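Local coordinates for protein phosphatidylinositol-specific phospholipase C (Listeria monocytogenes, PDB 2PLC) that is a bacterial phosphatidylinositol-specific phospholipase C, an enzyme of the family whose X domain belongs to the TIM-barrel clan, at residues V1-A9 / Q53-I61. Residues are numbered along the deposited sequence; the frame is centred on the assembly and turned at random.
Sequences VTTKQWMSA and QLEAGIRYI
Arg59 reaches across to Trp6 and Met7 and illustrates how one buried arginine can tie a chain terminus to a helix end. From CB, directed toward the N-terminal segment, the chain passes to CG, which sits beside the backbone N and lies 3.5 Å from Trp6 CZ2 and 3.6 Å from Met7 SD. A bend at chi2 (-63°) turns the chain back past the indole, with CD still near the sulfur and NE 3.6 Å from Trp6 NE1. At CZ the guanidinium has Trp6 NE1 over the centre of one face, its plane inclined 37° to the ring. NH1 donates to two carbonyls of its own segment: Leu54 O, met on a lone pair at 2.8 Å, and Ile58 O, approached from above the carbonyl plane. NH2 gives a weak bond to Thr3 O and a salt bridge to Glu99, which also accepts from Met7 N and Ser8 N. These partners fix the flat group's rotation and probably balance its buried charge.

Two further bonds close the interface. Trp6 NE1 donates to Gly57 O (3.0 Å), and Thr3 OG1 to Glu55 O (2.9 Å) in the carbonyl plane. Farther along the contact, Lys4 runs alongside Glu55, their charged ends bridged by a water that holds Glu55 OE2 weakly. Gly57, at positive phi, closes helix 50-55 in a Schellman motif; the N-terminal segment packs against this helix terminus and the turn leading into strand 60-65, a helix-to-strand connection of the TIM-barrel-type fold.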
loop_
_atom_site.group_PDB
_atom_site.type_symbol
_atom_site.label_atom_id
_atom_site.label_comp_id
_atom_site.label_asym_id
_atom_site.label_seq_id
_atom_site.Cartn_x
_atom_site.Cartn_y
_atom_site.Cartn_z
ATOM N N VAL A 1 -15.920 -15.560 -1.581
ATOM C CA VAL A 1 -15.128 -15.307 -2.823
ATOM C C VAL A 1 -13.634 -15.490 -2.552
ATOM O O VAL A 1 -13.184 -15.412 -1.405
ATOM C CB VAL A 1 -15.379 -13.871 -3.370
ATOM C CG1 VAL A 1 -14.688 -13.678 -4.725
ATOM C CG2 VAL A 1 -16.876 -13.611 -3.497
ATOM N N THR A 2 -12.876 -15.752 -3.614
ATOM C CA THR A 2 -11.434 -15.945 -3.510
ATOM C C THR A 2 -10.700 -14.630 -3.282
ATOM O O THR A 2 -11.058 -13.594 -3.850
ATOM C CB THR A 2 -10.855 -16.598 -4.780
ATOM O OG1 THR A 2 -11.239 -15.831 -5.930
ATOM C CG2 THR A 2 -11.346 -18.030 -4.924
ATOM N N THR A 3 -9.661 -14.689 -2.456
ATOM C CA THR A 3 -8.845 -13.518 -2.151
ATOM C C THR A 3 -8.109 -13.055 -3.404
ATOM O O THR A 3 -7.685 -11.903 -3.499
ATOM C CB THR A 3 -7.804 -13.838 -1.061
ATOM O OG1 THR A 3 -7.016 -14.964 -1.469
ATOM C CG2 THR A 3 -8.490 -14.154 0.257
ATOM N N LYS A 4 -7.974 -13.954 -4.373
ATOM C CA LYS A 4 -7.285 -13.646 -5.623
ATOM C C LYS A 4 -8.069 -12.666 -6.506
ATOM O O LYS A 4 -7.481 -11.932 -7.303
ATOM C CB LYS A 4 -6.993 -14.943 -6.379
ATOM C CG LYS A 4 -6.085 -14.781 -7.580
ATOM C CD LYS A 4 -5.632 -16.133 -8.104
ATOM C CE LYS A 4 -6.804 -16.971 -8.598
ATOM N NZ LYS A 4 -6.367 -18.336 -9.010
ATOM N N GLN A 5 -9.392 -12.642 -6.343
ATOM C CA GLN A 5 -10.250 -11.753 -7.126
ATOM C C GLN A 5 -11.390 -11.176 -6.295
ATOM O O GLN A 5 -12.515 -11.073 -6.776
ATOM C CB GLN A 5 -10.838 -12.503 -8.325
ATOM C CG GLN A 5 -9.802 -13.097 -9.267
ATOM C CD GLN A 5 -10.411 -13.672 -10.527
ATOM O OE1 GLN A 5 -11.555 -14.129 -10.528
ATOM N NE2 GLN A 5 -9.648 -13.645 -11.617
ATOM N N TRP A 6 -11.094 -10.764 -5.065
ATOM C CA TRP A 6 -12.126 -10.219 -4.185
ATOM C C TRP A 6 -12.743 -8.895 -4.625
ATOM O O TRP A 6 -13.943 -8.690 -4.443
ATOM C CB TRP A 6 -11.632 -10.125 -2.736
ATOM C CG TRP A 6 -10.542 -9.103 -2.467
ATOM C CD1 TRP A 6 -9.189 -9.288 -2.588
ATOM C CD2 TRP A 6 -10.716 -7.779 -1.936
ATOM N NE1 TRP A 6 -8.514 -8.168 -2.152
ATOM C CE2 TRP A 6 -9.424 -7.229 -1.747
ATOM C CE3 TRP A 6 -11.837 -7.007 -1.595
ATOM C CZ2 TRP A 6 -9.226 -5.944 -1.233
ATOM C CZ3 TRP A 6 -11.638 -5.731 -1.084
ATOM C CH2 TRP A 6 -10.341 -5.211 -0.906
ATOM N N MET A 7 -11.946 -8.010 -5.222
ATOM C CA MET A 7 -12.457 -6.709 -5.667
ATOM C C MET A 7 -13.393 -6.788 -6.871
ATOM O O MET A 7 -14.226 -5.906 -7.072
ATOM C CB MET A 7 -11.310 -5.743 -5.978
ATOM C CG MET A 7 -10.423 -5.429 -4.787
ATOM S SD MET A 7 -9.202 -4.192 -5.177
ATOM C CE MET A 7 -9.689 -2.873 -4.112
ATOM N N SER A 8 -13.251 -7.839 -7.672
ATOM C CA SER A 8 -14.087 -8.022 -8.854
ATOM C C SER A 8 -15.549 -8.219 -8.465
ATOM O O SER A 8 -16.451 -7.915 -9.244
ATOM C CB SER A 8 -13.608 -9.230 -9.659
ATOM O OG SER A 8 -13.802 -10.429 -8.936
ATOM N N ALA A 9 -15.771 -8.725 -7.254
ATOM C CA ALA A 9 -17.114 -8.976 -6.741
ATOM C C ALA A 9 -17.774 -7.741 -6.111
ATOM O O ALA A 9 -18.868 -7.832 -5.547
ATOM C CB ALA A 9 -17.079 -10.125 -5.744
ATOM N N GLN A 53 1.586 -12.170 -1.909
ATOM C CA GLN A 53 0.800 -11.162 -1.201
ATOM C C GLN A 53 -0.423 -10.752 -2.017
ATOM O O GLN A 53 -1.522 -10.614 -1.478
ATOM C CB GLN A 53 1.654 -9.931 -0.913
ATOM C CG GLN A 53 2.781 -10.160 0.078
ATOM C CD GLN A 53 3.624 -8.917 0.277
ATOM O OE1 GLN A 53 3.105 -7.799 0.265
ATOM N NE2 GLN A 53 4.931 -9.100 0.447
ATOM N N LEU A 54 -0.231 -10.584 -3.321
ATOM C CA LEU A 54 -1.330 -10.206 -4.205
ATOM C C LEU A 54 -2.383 -11.309 -4.229
ATOM O O LEU A 54 -3.570 -11.035 -4.083
ATOM C CB LEU A 54 -0.812 -9.908 -5.614
ATOM C CG LEU A 54 0.149 -8.718 -5.735
ATOM C CD1 LEU A 54 0.549 -8.510 -7.191
ATOM C CD2 LEU A 54 -0.499 -7.463 -5.177
ATOM N N GLU A 55 -1.947 -12.555 -4.378
ATOM C CA GLU A 55 -2.876 -13.684 -4.388
ATOM C C GLU A 55 -3.565 -13.871 -3.035
ATOM O O GLU A 55 -4.639 -14.462 -2.961
ATOM C CB GLU A 55 -2.168 -14.983 -4.779
ATOM C CG GLU A 55 -1.736 -15.054 -6.229
ATOM C CD GLU A 55 -1.699 -16.484 -6.757
ATOM O OE1 GLU A 55 -1.278 -17.400 -6.007
ATOM O OE2 GLU A 55 -2.102 -16.688 -7.927
ATOM N N ALA A 56 -2.933 -13.377 -1.969
ATOM C CA ALA A 56 -3.488 -13.470 -0.623
ATOM C C ALA A 56 -4.530 -12.377 -0.359
ATOM O O ALA A 56 -5.209 -12.391 0.671
ATOM C CB ALA A 56 -2.375 -13.401 0.413
ATOM N N GLY A 57 -4.634 -11.412 -1.267
ATOM C CA GLY A 57 -5.610 -10.353 -1.086
ATOM C C GLY A 57 -5.062 -8.959 -0.853
ATOM O O GLY A 57 -5.834 -8.008 -0.806
ATOM N N ILE A 58 -3.749 -8.827 -0.697
ATOM C CA ILE A 58 -3.133 -7.519 -0.478
ATOM C C ILE A 58 -3.388 -6.666 -1.717
ATOM O O ILE A 58 -3.175 -7.124 -2.836
ATOM C CB ILE A 58 -1.604 -7.650 -0.248
ATOM C CG1 ILE A 58 -1.314 -8.453 1.024
ATOM C CG2 ILE A 58 -0.943 -6.280 -0.199
ATOM C CD1 ILE A 58 -1.926 -7.884 2.285
ATOM N N ARG A 59 -3.884 -5.447 -1.521
ATOM C CA ARG A 59 -4.162 -4.569 -2.655
ATOM C C ARG A 59 -3.455 -3.233 -2.547
ATOM O O ARG A 59 -3.658 -2.338 -3.366
ATOM C CB ARG A 59 -5.666 -4.356 -2.834
ATOM C CG ARG A 59 -6.415 -5.585 -3.318
ATOM C CD ARG A 59 -5.965 -6.038 -4.696
ATOM N NE ARG A 59 -6.638 -7.274 -5.078
ATOM C CZ ARG A 59 -6.175 -8.494 -4.825
ATOM N NH1 ARG A 59 -5.019 -8.652 -4.192
ATOM N NH2 ARG A 59 -6.887 -9.563 -5.174
ATOM N N TYR A 60 -2.659 -3.086 -1.500
ATOM C CA TYR A 60 -1.886 -1.874 -1.305
ATOM C C TYR A 60 -0.458 -2.324 -1.086
ATOM O O TYR A 60 -0.201 -3.182 -0.236
ATOM C CB TYR A 60 -2.371 -1.097 -0.077
ATOM C CG TYR A 60 -1.410 -0.007 0.353
ATOM C CD1 TYR A 60 -1.468 1.261 -0.209
ATOM C CD2 TYR A 60 -0.410 -0.266 1.290
ATOM C CE1 TYR A 60 -0.556 2.249 0.143
ATOM C CE2 TYR A 60 0.508 0.711 1.651
ATOM C CZ TYR A 60 0.427 1.965 1.072
ATOM O OH TYR A 60 1.333 2.933 1.425
ATOM N N ILE A 61 0.465 -1.782 -1.872
ATOM C CA ILE A 61 1.871 -2.140 -1.716
ATOM C C ILE A 61 2.717 -0.900 -1.504
ATOM O O ILE A 61 2.358 0.196 -1.925
ATOM C CB ILE A 61 2.399 -2.997 -2.887
ATOM C CG1 ILE A 61 2.240 -2.264 -4.216
ATOM C CG2 ILE A 61 1.658 -4.322 -2.927
ATOM C CD1 ILE A 61 2.732 -3.066 -5.409
HETATM O O HOH W 1 -4.514 -18.856 -7.162
#